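PDB 6C62: 1-carboxybiuret hydrolase subunit AtzE from Pseudomonas sp., which hydrolyses 1-carboxybiuret to urea-1,3-dicarboxylate and ammonia, a step in the bacterial degradation of the herbicide atrazine. Local coordinates for residues S244-L255 with S438-V446; V289-A300 with F349-L360. All blocks are in the same frame, centred on the assembly; numbering follows the deposited sequence.

Contact 1: residues S244-L255 with S438-V446; sequences SVPVLSQGIAGL and SLCLRAGKV
The carbonyl oxygen of G251 is gripped by two nitrogens of one guanidinium: R442 NE and R442 NH2 each lie 2.9 Å from G251 O. The oxygen sits at the guanidinium edge, nearly in its plane, and the N-H...O angles of 146° and 143° fit a side-on fork closing on a single atom. A bend at chi3 (54°) turns the arginine tip back toward the loop. Q250 NE2 rides 3.2 Å above one guanidinium face, whereas L255 CD1 covers the other. Were R442 shortened to alanine, G251 O would probably lose both guanidinium donors and a gap would be left between Q250 and L255. One water accepts the G251 N-H and donates to R442 O (2.7 Å) and L248 O, so backbone joins backbone through it. Apolar contacts flank this polar centre: L248 CD1 meets L441 CB at 3.8 Å, and I252 CG2 packs on V446 CG2 at 4.1 Å. K445 reaches past L248 O, its ammonium paired with D449 one turn onward. Helix 437-449 is thus sandwiched between the loop before strand 257-260 and the central sheet, with C440 and A443 on strand 426-432, while S244 bonds D224 of helix 216-226.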
loop_
_atom_site.group_PDB
_atom_site.type_symbol
_atom_site.label_atom_id
_atom_site.label_comp_id
_atom_site.label_asym_id
_atom_site.label_seq_id
_atom_site.Cartn_x
_atom_site.Cartn_y
_atom_site.Cartn_z
ATOM N N SER A 244 16.122 -8.422 -23.953
ATOM C CA SER A 244 15.383 -7.995 -25.128
ATOM C C SER A 244 16.228 -7.942 -26.410
ATOM O O SER A 244 15.683 -8.100 -27.515
ATOM C CB SER A 244 14.805 -6.605 -24.871
ATOM O OG SER A 244 15.879 -5.633 -24.699
ATOM N N VAL A 245 17.536 -7.729 -26.289
ATOM C CA VAL A 245 18.393 -7.546 -27.459
ATOM C C VAL A 245 18.362 -8.751 -28.420
ATOM O O VAL A 245 18.213 -8.532 -29.592
ATOM C CB VAL A 245 19.849 -7.176 -27.085
ATOM C CG1 VAL A 245 20.821 -7.274 -28.303
ATOM C CG2 VAL A 245 19.880 -5.745 -26.519
ATOM N N PRO A 246 18.428 -10.002 -27.913
ATOM C CA PRO A 246 18.436 -11.154 -28.831
ATOM C C PRO A 246 17.203 -11.311 -29.696
ATOM O O PRO A 246 17.280 -11.931 -30.747
ATOM C CB PRO A 246 18.560 -12.363 -27.875
ATOM C CG PRO A 246 19.179 -11.844 -26.642
ATOM C CD PRO A 246 18.690 -10.420 -26.533
ATOM N N VAL A 247 16.062 -10.787 -29.262
ATOM C CA VAL A 247 14.833 -10.959 -30.042
ATOM C C VAL A 247 14.336 -9.667 -30.676
ATOM O O VAL A 247 13.218 -9.623 -31.244
ATOM C CB VAL A 247 13.699 -11.612 -29.157
ATOM C CG1 VAL A 247 14.150 -12.991 -28.654
ATOM C CG2 VAL A 247 13.300 -10.728 -27.953
ATOM N N LEU A 248 15.142 -8.607 -30.614
ATOM C CA LEU A 248 14.698 -7.292 -31.074
ATOM C C LEU A 248 14.202 -7.291 -32.526
ATOM O O LEU A 248 13.261 -6.546 -32.892
ATOM C CB LEU A 248 15.842 -6.303 -30.902
ATOM C CG LEU A 248 15.554 -4.860 -31.281
ATOM C CD1 LEU A 248 14.472 -4.295 -30.379
ATOM C CD2 LEU A 248 16.863 -4.019 -31.212
ATOM N N SER A 249 14.835 -8.137 -33.342
ATOM C CA SER A 249 14.498 -8.240 -34.760
ATOM C C SER A 249 13.571 -9.397 -35.121
ATOM O O SER A 249 13.386 -9.679 -36.273
ATOM C CB SER A 249 15.771 -8.258 -35.595
ATOM O OG SER A 249 16.277 -6.925 -35.580
ATOM N N GLN A 250 12.934 -10.007 -34.132
ATOM C CA GLN A 250 12.017 -11.126 -34.375
ATOM C C GLN A 250 10.777 -10.715 -35.166
ATOM O O GLN A 250 10.167 -11.576 -35.818
ATOM C CB GLN A 250 11.646 -11.774 -33.042
ATOM C CG GLN A 250 10.835 -13.081 -33.110
ATOM C CD GLN A 250 10.668 -13.713 -31.727
ATOM O OE1 GLN A 250 11.641 -13.807 -30.975
ATOM N NE2 GLN A 250 9.499 -14.206 -31.418
ATOM N N GLY A 251 10.368 -9.438 -35.123
ATOM C CA GLY A 251 9.168 -9.008 -35.863
ATOM C C GLY A 251 7.881 -9.246 -35.074
ATOM O O GLY A 251 7.907 -9.575 -33.910
ATOM N N ILE A 252 6.758 -9.023 -35.721
ATOM C CA ILE A 252 5.453 -8.965 -35.090
ATOM C C ILE A 252 4.478 -9.965 -35.712
ATOM O O ILE A 252 3.280 -9.865 -35.459
ATOM C CB ILE A 252 4.838 -7.545 -35.214
ATOM C CG1 ILE A 252 4.834 -7.117 -36.686
ATOM C CG2 ILE A 252 5.606 -6.538 -34.366
ATOM C CD1 ILE A 252 3.903 -6.005 -36.983
ATOM N N ALA A 253 4.971 -10.959 -36.469
ATOM C CA ALA A 253 4.077 -11.958 -37.101
ATOM C C ALA A 253 3.244 -12.629 -36.042
ATOM O O ALA A 253 3.769 -13.056 -35.053
ATOM C CB ALA A 253 4.848 -12.981 -37.922
ATOM N N GLY A 254 1.923 -12.667 -36.236
ATOM C CA GLY A 254 1.017 -13.372 -35.349
ATOM C C GLY A 254 0.591 -12.647 -34.079
ATOM O O GLY A 254 -0.220 -13.169 -33.310
ATOM N N LEU A 255 1.125 -11.445 -33.839
ATOM C CA LEU A 255 0.709 -10.647 -32.706
ATOM C C LEU A 255 -0.610 -9.985 -32.958
ATOM O O LEU A 255 -0.921 -9.601 -34.055
ATOM C CB LEU A 255 1.770 -9.613 -32.346
ATOM C CG LEU A 255 3.140 -10.135 -31.918
ATOM C CD1 LEU A 255 4.000 -8.929 -31.590
ATOM C CD2 LEU A 255 3.139 -11.106 -30.735
ATOM N N SER A 438 9.787 -6.621 -24.251
ATOM C CA SER A 438 10.366 -7.061 -25.537
ATOM C C SER A 438 9.360 -7.032 -26.686
ATOM O O SER A 438 9.780 -6.806 -27.816
ATOM C CB SER A 438 11.125 -8.395 -25.421
ATOM O OG SER A 438 10.183 -9.380 -25.248
ATOM N N LEU A 439 8.049 -7.131 -26.423
ATOM C CA LEU A 439 7.032 -6.877 -27.481
ATOM C C LEU A 439 7.013 -5.435 -27.930
ATOM O O LEU A 439 6.917 -5.144 -29.112
ATOM C CB LEU A 439 5.616 -7.294 -27.054
ATOM C CG LEU A 439 5.437 -8.794 -26.739
ATOM C CD1 LEU A 439 3.978 -9.130 -26.444
ATOM C CD2 LEU A 439 5.868 -9.596 -27.951
ATOM N N CYS A 440 7.028 -4.509 -26.975
ATOM C CA CYS A 440 7.072 -3.070 -27.303
ATOM C C CYS A 440 8.302 -2.793 -28.179
ATOM O O CYS A 440 8.236 -2.041 -29.167
ATOM C CB CYS A 440 7.257 -2.217 -26.053
ATOM S SG CYS A 440 6.085 -2.441 -24.737
ATOM N N LEU A 441 9.426 -3.374 -27.785
ATOM C CA LEU A 441 10.689 -3.138 -28.501
ATOM C C LEU A 441 10.693 -3.762 -29.875
ATOM O O LEU A 441 11.185 -3.136 -30.844
ATOM C CB LEU A 441 11.885 -3.583 -27.664
ATOM C CG LEU A 441 12.134 -2.732 -26.399
ATOM C CD1 LEU A 441 12.914 -3.535 -25.331
ATOM C CD2 LEU A 441 12.882 -1.472 -26.811
ATOM N N ARG A 442 10.152 -4.982 -29.994
ATOM C CA ARG A 442 9.956 -5.624 -31.314
ATOM C C ARG A 442 9.100 -4.782 -32.257
ATOM O O ARG A 442 9.410 -4.656 -33.447
ATOM C CB ARG A 442 9.366 -7.038 -31.157
ATOM C CG ARG A 442 10.402 -8.036 -30.721
ATOM C CD ARG A 442 9.781 -9.334 -30.261
ATOM N NE ARG A 442 8.870 -9.956 -31.224
ATOM C CZ ARG A 442 8.058 -11.006 -30.954
ATOM N NH1 ARG A 442 7.988 -11.539 -29.759
ATOM N NH2 ARG A 442 7.267 -11.511 -31.856
ATOM N N ALA A 443 8.025 -4.202 -31.746
ATOM C CA ALA A 443 7.171 -3.344 -32.543
ATOM C C ALA A 443 7.913 -2.067 -32.949
ATOM O O ALA A 443 7.800 -1.579 -34.088
ATOM C CB ALA A 443 5.881 -2.995 -31.806
ATOM N N GLY A 444 8.679 -1.511 -32.012
ATOM C CA GLY A 444 9.497 -0.367 -32.337
ATOM C C GLY A 444 10.471 -0.602 -33.477
ATOM O O GLY A 444 10.655 0.275 -34.342
ATOM N N LYS A 445 11.101 -1.763 -33.453
ATOM C CA LYS A 445 12.084 -2.132 -34.453
ATOM C C LYS A 445 11.433 -2.214 -35.879
ATOM O O LYS A 445 12.027 -1.748 -36.865
ATOM C CB LYS A 445 12.721 -3.454 -34.086
ATOM C CG LYS A 445 13.811 -3.933 -35.052
ATOM C CD LYS A 445 14.873 -2.858 -35.241
ATOM C CE LYS A 445 16.222 -3.465 -35.618
ATOM N NZ LYS A 445 16.144 -4.029 -36.986
ATOM N N VAL A 446 10.222 -2.751 -35.974
ATOM C CA VAL A 446 9.480 -2.730 -37.234
ATOM C C VAL A 446 9.211 -1.292 -37.688
ATOM O O VAL A 446 9.429 -0.973 -38.873
ATOM C CB VAL A 446 8.154 -3.509 -37.161
ATOM C CG1 VAL A 446 7.282 -3.281 -38.439
ATOM C CG2 VAL A 446 8.442 -4.986 -36.947
HETATM O O HOH W 1 10.958 -6.677 -34.450
#

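Contact 2: residues V289-A300 with F349-L360; sequences VMWPDAEIGRAA and FRRVYRDKVNAL
The W291 and Y353 side chains run nearly perpendicular, indole edge to phenol oxygen: W291 NE1 donates to Y353 OH over 2.8 Å, nearly straight at 170° and nearly in the indole plane. The planes of the indole five-membered ring and the phenol are 60° apart, neither stacked nor T-shaped, and Y353 OH is also hydrogen-bonded to P403 O, so the buried hydroxyl has two partners. With CG anti to the backbone N, the tyrosine ring reaches across to helix 294-312, where G297 CA lies over its face, 4.2 Å from the centroid. G297 has no side chain, and this lets the tyrosine come so near; a CB there would run into Y353 OH. F349 is turned differently: I296 CG2 sits over its face, 3.8 Å from the centroid and close to the ring normal, a CH-pi contact, while D293 CB comes in at the edge and A300 CB touches F349 CD2. Segments 294-300 and 349-360 form a roughly antiparallel helix pair (138°, axes 10.7 Å apart), which in this amidase-family protein flanks the end of the mixed sheet where strand 288-289 is outermost within the chain. Ahead of helix 294-312, the P292 ring and the K356 chain lie alongside, pointing opposite ways, CB to CB at 3.8 Å. The extended lysine comes in nearly perpendicular to D293, its NZ forming a salt bridge to D293 OD2 at 2.9 Å on the syn side but tilted out of the carboxylate plane. Toward the C-terminal end of helix 340-360, L360 CD2 lies against P292 CD at 3.8 Å, and L360 CD1 touches V289 CG1.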
loop_
_atom_site.group_PDB
_atom_site.type_symbol
_atom_site.label_atom_id
_atom_site.label_comp_id
_atom_site.label_asym_id
_atom_site.label_seq_id
_atom_site.Cartn_x
_atom_site.Cartn_y
_atom_site.Cartn_z
ATOM N N VAL A 289 -9.830 -0.425 -30.102
ATOM C CA VAL A 289 -9.994 -1.102 -28.823
ATOM C C VAL A 289 -10.242 -0.003 -27.743
ATOM O O VAL A 289 -9.579 1.041 -27.748
ATOM C CB VAL A 289 -8.682 -1.817 -28.454
ATOM C CG1 VAL A 289 -8.746 -2.462 -27.088
ATOM C CG2 VAL A 289 -8.335 -2.824 -29.481
ATOM N N MET A 290 -11.181 -0.240 -26.820
ATOM C CA MET A 290 -11.385 0.685 -25.696
ATOM C C MET A 290 -10.540 0.241 -24.497
ATOM O O MET A 290 -10.573 -0.888 -24.099
ATOM C CB MET A 290 -12.862 0.814 -25.331
ATOM C CG MET A 290 -13.673 1.268 -26.572
ATOM S SD MET A 290 -13.133 2.893 -27.268
ATOM C CE MET A 290 -14.194 3.875 -26.201
ATOM N N TRP A 291 -9.774 1.165 -23.956
ATOM C CA TRP A 291 -9.018 0.946 -22.721
ATOM C C TRP A 291 -10.036 1.089 -21.584
ATOM O O TRP A 291 -10.886 1.992 -21.620
ATOM C CB TRP A 291 -7.928 1.997 -22.632
ATOM C CG TRP A 291 -6.982 1.872 -21.464
ATOM C CD1 TRP A 291 -7.153 2.420 -20.248
ATOM C CD2 TRP A 291 -5.718 1.248 -21.445
ATOM N NE1 TRP A 291 -6.080 2.166 -19.464
ATOM C CE2 TRP A 291 -5.185 1.429 -20.168
ATOM C CE3 TRP A 291 -4.978 0.546 -22.382
ATOM C CZ2 TRP A 291 -3.958 0.956 -19.797
ATOM C CZ3 TRP A 291 -3.737 0.035 -22.012
ATOM C CH2 TRP A 291 -3.230 0.244 -20.723
ATOM N N PRO A 292 -10.017 0.182 -20.602
ATOM C CA PRO A 292 -11.001 0.330 -19.516
ATOM C C PRO A 292 -10.821 1.610 -18.630
ATOM O O PRO A 292 -9.714 1.888 -18.135
ATOM C CB PRO A 292 -10.757 -0.948 -18.698
ATOM C CG PRO A 292 -9.277 -1.163 -18.838
ATOM C CD PRO A 292 -9.095 -0.930 -20.322
ATOM N N ASP A 293 -11.888 2.359 -18.443
ATOM C CA ASP A 293 -11.950 3.444 -17.481
ATOM C C ASP A 293 -10.780 4.424 -17.609
ATOM O O ASP A 293 -10.198 4.829 -16.597
ATOM C CB ASP A 293 -11.931 2.884 -16.041
ATOM C CG ASP A 293 -13.151 2.030 -15.702
ATOM O OD1 ASP A 293 -14.223 2.244 -16.307
ATOM O OD2 ASP A 293 -13.033 1.142 -14.820
ATOM N N ALA A 294 -10.452 4.843 -18.812
ATOM C CA ALA A 294 -9.165 5.582 -19.018
ATOM C C ALA A 294 -9.176 6.928 -18.304
ATOM O O ALA A 294 -8.193 7.289 -17.656
ATOM C CB ALA A 294 -8.893 5.777 -20.491
ATOM N N GLU A 295 -10.282 7.653 -18.411
ATOM C CA GLU A 295 -10.369 8.947 -17.804
ATOM C C GLU A 295 -10.303 8.835 -16.247
ATOM O O GLU A 295 -9.759 9.719 -15.588
ATOM C CB GLU A 295 -11.663 9.653 -18.191
ATOM C CG GLU A 295 -11.784 11.040 -17.595
ATOM C CD GLU A 295 -12.984 11.845 -18.102
ATOM O OE1 GLU A 295 -13.978 11.231 -18.575
ATOM O OE2 GLU A 295 -12.900 13.097 -18.002
ATOM N N ILE A 296 -10.855 7.767 -15.694
ATOM C CA ILE A 296 -10.862 7.560 -14.234
ATOM C C ILE A 296 -9.473 7.094 -13.815
ATOM O O ILE A 296 -9.013 7.437 -12.718
ATOM C CB ILE A 296 -11.884 6.481 -13.777
ATOM C CG1 ILE A 296 -13.271 6.705 -14.374
ATOM C CG2 ILE A 296 -11.962 6.381 -12.261
ATOM C CD1 ILE A 296 -13.837 8.035 -14.195
ATOM N N GLY A 297 -8.804 6.300 -14.663
ATOM C CA GLY A 297 -7.411 5.902 -14.455
ATOM C C GLY A 297 -6.514 7.140 -14.328
ATOM O O GLY A 297 -5.711 7.223 -13.419
ATOM N N ARG A 298 -6.699 8.123 -15.212
ATOM C CA ARG A 298 -5.990 9.364 -15.100
ATOM C C ARG A 298 -6.306 10.089 -13.782
ATOM O O ARG A 298 -5.382 10.621 -13.110
ATOM C CB ARG A 298 -6.260 10.297 -16.278
ATOM C CG ARG A 298 -5.705 11.738 -16.010
ATOM C CD ARG A 298 -5.631 12.576 -17.214
ATOM N NE ARG A 298 -5.057 13.860 -16.863
ATOM C CZ ARG A 298 -5.738 14.918 -16.398
ATOM N NH1 ARG A 298 -7.064 14.904 -16.236
ATOM N NH2 ARG A 298 -5.068 16.006 -16.105
ATOM N N ALA A 299 -7.593 10.124 -13.431
ATOM C CA ALA A 299 -8.043 10.807 -12.268
ATOM C C ALA A 299 -7.387 10.234 -10.987
ATOM O O ALA A 299 -6.886 10.986 -10.157
ATOM C CB ALA A 299 -9.561 10.788 -12.183
ATOM N N ALA A 300 -7.392 8.924 -10.870
ATOM C CA ALA A 300 -6.802 8.253 -9.740
ATOM C C ALA A 300 -5.293 8.456 -9.670
ATOM O O ALA A 300 -4.769 8.714 -8.571
ATOM C CB ALA A 300 -7.106 6.778 -9.799
ATOM N N PHE A 349 -9.676 1.799 -6.159
ATOM C CA PHE A 349 -9.915 1.767 -7.590
ATOM C C PHE A 349 -8.751 1.132 -8.324
ATOM O O PHE A 349 -8.938 0.410 -9.295
ATOM C CB PHE A 349 -10.238 3.152 -8.138
ATOM C CG PHE A 349 -10.228 3.220 -9.639
ATOM C CD1 PHE A 349 -11.287 2.692 -10.350
ATOM C CD2 PHE A 349 -9.171 3.731 -10.313
ATOM C CE1 PHE A 349 -11.300 2.661 -11.749
ATOM C CE2 PHE A 349 -9.170 3.726 -11.720
ATOM C CZ PHE A 349 -10.256 3.212 -12.426
ATOM N N ARG A 350 -7.531 1.399 -7.884
ATOM C CA ARG A 350 -6.371 0.889 -8.595
ATOM C C ARG A 350 -6.362 -0.665 -8.674
ATOM O O ARG A 350 -5.858 -1.215 -9.639
ATOM C CB ARG A 350 -5.063 1.403 -7.959
ATOM C CG ARG A 350 -3.868 1.199 -8.873
ATOM C CD ARG A 350 -2.592 1.700 -8.286
ATOM N NE ARG A 350 -1.562 1.920 -9.281
ATOM C CZ ARG A 350 -0.340 2.317 -8.981
ATOM N NH1 ARG A 350 0.057 2.499 -7.711
ATOM N NH2 ARG A 350 0.519 2.512 -9.970
ATOM N N ARG A 351 -6.850 -1.359 -7.635
ATOM C CA ARG A 351 -7.023 -2.821 -7.686
ATOM C C ARG A 351 -7.961 -3.242 -8.836
ATOM O O ARG A 351 -7.642 -4.127 -9.603
ATOM C CB ARG A 351 -7.502 -3.406 -6.344
ATOM C CG ARG A 351 -7.933 -4.888 -6.414
ATOM C CD ARG A 351 -8.247 -5.454 -5.031
ATOM N NE ARG A 351 -7.058 -5.473 -4.212
ATOM C CZ ARG A 351 -6.087 -6.381 -4.240
ATOM N NH1 ARG A 351 -6.169 -7.433 -5.004
ATOM N NH2 ARG A 351 -5.020 -6.221 -3.462
ATOM N N VAL A 352 -9.076 -2.572 -8.940
ATOM C CA VAL A 352 -10.087 -2.853 -9.987
ATOM C C VAL A 352 -9.470 -2.572 -11.351
ATOM O O VAL A 352 -9.584 -3.349 -12.272
ATOM C CB VAL A 352 -11.343 -1.972 -9.768
ATOM C CG1 VAL A 352 -12.294 -2.096 -10.945
ATOM C CG2 VAL A 352 -12.081 -2.423 -8.518
ATOM N N TYR A 353 -8.777 -1.449 -11.471
ATOM C CA TYR A 353 -8.113 -1.027 -12.703
ATOM C C TYR A 353 -7.082 -2.021 -13.135
ATOM O O TYR A 353 -7.046 -2.360 -14.328
ATOM C CB TYR A 353 -7.519 0.355 -12.503
ATOM C CG TYR A 353 -7.023 1.086 -13.696
ATOM C CD1 TYR A 353 -7.905 1.604 -14.606
ATOM C CD2 TYR A 353 -5.665 1.350 -13.866
ATOM C CE1 TYR A 353 -7.497 2.323 -15.703
ATOM C CE2 TYR A 353 -5.228 2.073 -14.953
ATOM C CZ TYR A 353 -6.178 2.570 -15.881
ATOM O OH TYR A 353 -5.768 3.327 -16.919
ATOM N N ARG A 354 -6.206 -2.454 -12.214
ATOM C CA ARG A 354 -5.182 -3.476 -12.503
ATOM C C ARG A 354 -5.860 -4.737 -13.073
ATOM O O ARG A 354 -5.448 -5.233 -14.131
ATOM C CB ARG A 354 -4.388 -3.854 -11.243
ATOM C CG ARG A 354 -3.376 -4.967 -11.415
ATOM C CD ARG A 354 -2.509 -5.131 -10.161
ATOM N NE ARG A 354 -3.283 -5.447 -8.990
ATOM C CZ ARG A 354 -2.919 -5.145 -7.746
ATOM N NH1 ARG A 354 -1.740 -4.606 -7.493
ATOM N NH2 ARG A 354 -3.722 -5.434 -6.710
ATOM N N ASP A 355 -6.915 -5.191 -12.409
ATOM C CA ASP A 355 -7.652 -6.370 -12.893
ATOM C C ASP A 355 -8.173 -6.150 -14.336
ATOM O O ASP A 355 -8.031 -7.049 -15.166
ATOM C CB ASP A 355 -8.798 -6.775 -11.955
ATOM C CG ASP A 355 -8.324 -7.359 -10.613
ATOM O OD1 ASP A 355 -7.148 -7.831 -10.501
ATOM O OD2 ASP A 355 -9.152 -7.372 -9.625
ATOM N N LYS A 356 -8.743 -4.975 -14.617
ATOM C CA LYS A 356 -9.336 -4.711 -15.943
ATOM C C LYS A 356 -8.283 -4.565 -17.032
ATOM O O LYS A 356 -8.455 -5.008 -18.159
ATOM C CB LYS A 356 -10.205 -3.459 -15.916
ATOM C CG LYS A 356 -11.482 -3.587 -15.065
ATOM C CD LYS A 356 -12.278 -2.315 -15.164
ATOM C CE LYS A 356 -13.613 -2.473 -14.498
ATOM N NZ LYS A 356 -14.456 -1.329 -14.947
ATOM N N VAL A 357 -7.165 -3.906 -16.714
ATOM C CA VAL A 357 -6.080 -3.788 -17.657
ATOM C C VAL A 357 -5.421 -5.150 -17.963
ATOM O O VAL A 357 -5.161 -5.467 -19.146
ATOM C CB VAL A 357 -5.054 -2.691 -17.235
ATOM C CG1 VAL A 357 -3.841 -2.697 -18.140
ATOM C CG2 VAL A 357 -5.729 -1.324 -17.289
ATOM N N ASN A 358 -5.099 -5.931 -16.945
ATOM C CA ASN A 358 -4.565 -7.293 -17.177
ATOM C C ASN A 358 -5.541 -8.169 -17.998
ATOM O O ASN A 358 -5.106 -8.960 -18.835
ATOM C CB ASN A 358 -4.168 -7.976 -15.851
ATOM C CG ASN A 358 -2.883 -7.373 -15.259
ATOM O OD1 ASN A 358 -1.951 -7.044 -15.984
ATOM N ND2 ASN A 358 -2.814 -7.284 -13.942
ATOM N N ALA A 359 -6.832 -7.999 -17.781
ATOM C CA ALA A 359 -7.842 -8.722 -18.550
ATOM C C ALA A 359 -7.883 -8.280 -20.010
ATOM O O ALA A 359 -7.972 -9.124 -20.911
ATOM C CB ALA A 359 -9.237 -8.634 -17.906
ATOM N N LEU A 360 -7.775 -6.978 -20.258
ATOM C CA LEU A 360 -7.697 -6.415 -21.603
ATOM C C LEU A 360 -6.537 -7.042 -22.371
ATOM O O LEU A 360 -6.703 -7.412 -23.538
ATOM C CB LEU A 360 -7.425 -4.904 -21.574
ATOM C CG LEU A 360 -7.314 -4.272 -22.982
ATOM C CD1 LEU A 360 -8.604 -4.411 -23.716
ATOM C CD2 LEU A 360 -7.020 -2.803 -22.849
#

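Both contacts are partly buried and lie toward the periphery, 20 and 22 Å from the chain centre, away from the residues thought to form the catalytic relay. Their centres are 26 Å apart and their nearest atoms about 10 Å, so they do not touch; in sequence, contact 2 falls wholly between the two segments of contact 1. They share a neighbour, strand 366-370 of the central sheet, which meets L255 and A443 in contact 1 and V289 and L360 in contact 2. Contact 1 lays an irregular loop on a helix and relies on backbone carbonyls, arginine and water. Contact 2 pairs two helices through buried aromatics, with its salt bridge to exposed K356 at the surface, and also borders other protein chains.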